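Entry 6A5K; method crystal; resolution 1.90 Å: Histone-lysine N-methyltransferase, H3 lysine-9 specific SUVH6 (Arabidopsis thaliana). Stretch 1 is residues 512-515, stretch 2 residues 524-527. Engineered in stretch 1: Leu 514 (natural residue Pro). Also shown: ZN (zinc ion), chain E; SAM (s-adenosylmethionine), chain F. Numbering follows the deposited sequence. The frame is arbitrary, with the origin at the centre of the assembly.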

# COMPACT_ATOMS: atom_id res chain seq x y z
N GLN A 512 17.81 -24.05 10.76
CA GLN A 512 17.96 -22.78 10.05
C GLN A 512 17.24 -22.80 8.71
O GLN A 512 17.21 -23.82 8.02
CB GLN A 512 19.44 -22.47 9.83
CG GLN A 512 20.28 -22.52 11.09
CD GLN A 512 21.59 -21.77 10.94
OE1 GLN A 512 21.95 -21.35 9.84
NE2 GLN A 512 22.31 -21.60 12.04
N LYS A 513 16.65 -21.67 8.35
CA LYS A 513 16.08 -21.50 7.02
C LYS A 513 16.42 -20.12 6.50
O LYS A 513 16.26 -19.12 7.20
CB LYS A 513 14.57 -21.71 7.04
CG LYS A 513 13.91 -21.47 5.69
CD LYS A 513 12.52 -22.07 5.63
CE LYS A 513 11.89 -21.81 4.27
NZ LYS A 513 12.61 -22.51 3.17
N LEU A 514 16.93 -20.06 5.27
CA LEU A 514 17.31 -18.80 4.66
C LEU A 514 16.07 -17.99 4.28
O LEU A 514 15.04 -18.54 3.91
CB LEU A 514 18.18 -19.05 3.43
CG LEU A 514 19.54 -19.70 3.66
CD1 LEU A 514 20.19 -20.11 2.32
CD2 LEU A 514 20.46 -18.76 4.42
N CYS A 515 16.19 -16.66 4.37
CA CYS A 515 15.14 -15.78 3.87
C CYS A 515 15.38 -15.50 2.39
O CYS A 515 16.47 -15.10 1.99
CB CYS A 515 15.09 -14.47 4.65
SG CYS A 515 13.77 -13.36 4.11
ZN ZN E . 14.68 -11.19 3.88
N SAM F . 4.68 -19.91 0.78
CA SAM F . 3.67 -20.60 1.60
C SAM F . 2.91 -21.69 0.84
O SAM F . 1.94 -22.26 1.37
OXT SAM F . 3.23 -22.01 -0.30
CB SAM F . 2.69 -19.60 2.20
CG SAM F . 3.28 -18.89 3.41
SD SAM F . 3.47 -20.10 4.73
CE SAM F . 2.53 -19.27 6.00
C5' SAM F . 5.11 -19.81 5.40
C4' SAM F . 6.16 -20.58 4.62
O4' SAM F . 6.40 -19.94 3.38
C3' SAM F . 7.48 -20.62 5.36
O3' SAM F . 7.56 -21.73 6.21
C2' SAM F . 8.46 -20.72 4.21
O2' SAM F . 8.48 -22.06 3.78
C1' SAM F . 7.79 -19.92 3.12
N9 SAM F . 8.27 -18.52 3.16
C8 SAM F . 7.54 -17.39 3.44
N7 SAM F . 8.36 -16.31 3.37
C5 SAM F . 9.61 -16.74 3.06
C6 SAM F . 10.82 -16.08 2.87
N6 SAM F . 10.91 -14.76 2.99
N1 SAM F . 11.95 -16.82 2.58
C2 SAM F . 11.88 -18.19 2.45
N3 SAM F . 10.67 -18.84 2.63
C4 SAM F . 9.56 -18.13 2.92
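Stretch 2 524-527: RRLY

Stretch 2 lies beside stretch 1 and runs roughly against it. The end-to-end directions are 133° apart. Neither stretch forms a regular strand, but a single beta bridge joins them at Leu 514 and Arg 525, whose CA atoms are 4.3 Å apart. The pairing buries 492 Å², counting both sides.

Backbone hydrogen bonds hold the two segments on either side of this bridge. Cys 515 N donates to Arg 524 O at 2.8 Å and is nearly linear, at 171°. Leu 526 N donates to Lys 513 O at 2.7 Å, with a more bent angle of 147°. Lys 513 N donates to Tyr 527 O at 3.2 Å. Tyr 527 N also reaches Lys 513 O, at 3.5 Å, in a weak bond. The CA atoms add to this: Leu 514 CA is 3.5 Å from Arg 524 O, and Arg 525 CA is 3.5 Å from Lys 513 O.

Arg 524 has a positive phi (78°) and psi near -31°. Its CA-to-CB bond points away from stretch 1, and chi1 to chi3 are all m. The three m angles curl the side chain, and Arg 524 NE donates to water 1 at 2.9 Å. The same water donates to Arg 524 O at 2.7 Å and to Cys 515 O at 3.0 Å, so it links the two backbones.

Arg 525 is extended in the backbone, with phi/psi of -120/136. The CA-to-CB bond points away overall, though CB touches stretch 1, and the end of the side chain comes nearer. The rotamer is m, t, p, with chi3 at 64°. In this shape Arg 525 NE donates to Tyr 527 O at 2.8 Å, within its own stretch. Gln 512 NE2 lies over one face of the guanidinium, 3.2 Å from Arg 525 NH1. Both are donors, so this is packing and not a hydrogen bond.

Leu 526 points toward stretch 1 and is buried. Its phi/psi of -77/-40 is not extended, unlike that of Arg 525. With chi1 t and chi2 p, Leu 526 CD2 lies 4.0 Å from Lys 513 CD and 3.8 Å from SAM C4. The side chain therefore packs against both the lysine and the cofactor.

Tyr 527 has a phi of -156°. Its CA-to-CB bond points sideways, but chi1 p and chi2 of -107° bring the ring back to stretch 1. Lys 513 CB sits over the ring face, 3.8 Å from the Tyr 527 ring centroid and 22° off the normal, a CH-pi contact. The CA-to-CB bond of Lys 513 points toward stretch 2, but the end of the side chain leads away. Its chi1 to chi3 are t, and Lys 513 CE reaches within 3.5 Å of SAM O2'.

Cys 515 also points toward stretch 2. Its t rotamer places Cys 515 SG 2.4 Å from ZN, whose other ligands lie elsewhere in the structure. SAM N6 makes a weak hydrogen bond to Cys 515 SG at 3.4 Å. The CA-to-CB bond of the engineered Leu 514 points away overall, though CB touches stretch 2; the rotamer is m, t, and the residue touches a crystal neighbour.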

# COMPACT_ATOMS: atom_id res chain seq x y z
N ARG A 524 18.49 -12.13 6.09
CA ARG A 524 19.16 -13.33 5.57
C ARG A 524 18.61 -14.67 6.08
O ARG A 524 18.66 -15.67 5.36
CB ARG A 524 20.67 -13.27 5.85
CG ARG A 524 21.39 -12.10 5.20
CD ARG A 524 20.99 -11.91 3.73
NE ARG A 524 21.32 -13.06 2.89
CZ ARG A 524 22.54 -13.33 2.42
NH1 ARG A 524 23.56 -12.54 2.73
NH2 ARG A 524 22.74 -14.39 1.66
N ARG A 525 18.08 -14.69 7.30
CA ARG A 525 17.49 -15.92 7.83
C ARG A 525 16.02 -15.71 8.18
O ARG A 525 15.66 -14.69 8.76
CB ARG A 525 18.26 -16.40 9.06
CG ARG A 525 19.48 -17.25 8.72
CD ARG A 525 20.21 -17.74 9.96
NE ARG A 525 19.40 -18.65 10.76
CZ ARG A 525 19.76 -19.13 11.95
NH1 ARG A 525 20.93 -18.79 12.47
NH2 ARG A 525 18.96 -19.95 12.61
N LEU A 526 15.19 -16.68 7.80
CA LEU A 526 13.79 -16.66 8.19
C LEU A 526 13.68 -17.09 9.66
O LEU A 526 12.90 -16.54 10.43
CB LEU A 526 12.96 -17.58 7.29
CG LEU A 526 11.43 -17.48 7.37
CD1 LEU A 526 10.94 -16.09 6.99
CD2 LEU A 526 10.77 -18.54 6.50
N TYR A 527 14.48 -18.09 10.02
CA TYR A 527 14.67 -18.47 11.42
C TYR A 527 15.99 -19.20 11.61
O TYR A 527 16.70 -19.48 10.64
CB TYR A 527 13.51 -19.33 11.93
CG TYR A 527 13.20 -20.57 11.14
CD1 TYR A 527 12.07 -20.65 10.35
CD2 TYR A 527 14.04 -21.68 11.21
CE1 TYR A 527 11.78 -21.79 9.62
CE2 TYR A 527 13.76 -22.83 10.49
CZ TYR A 527 12.63 -22.88 9.70
OH TYR A 527 12.35 -24.02 8.98
O HOH W 1 19.34 -15.18 2.78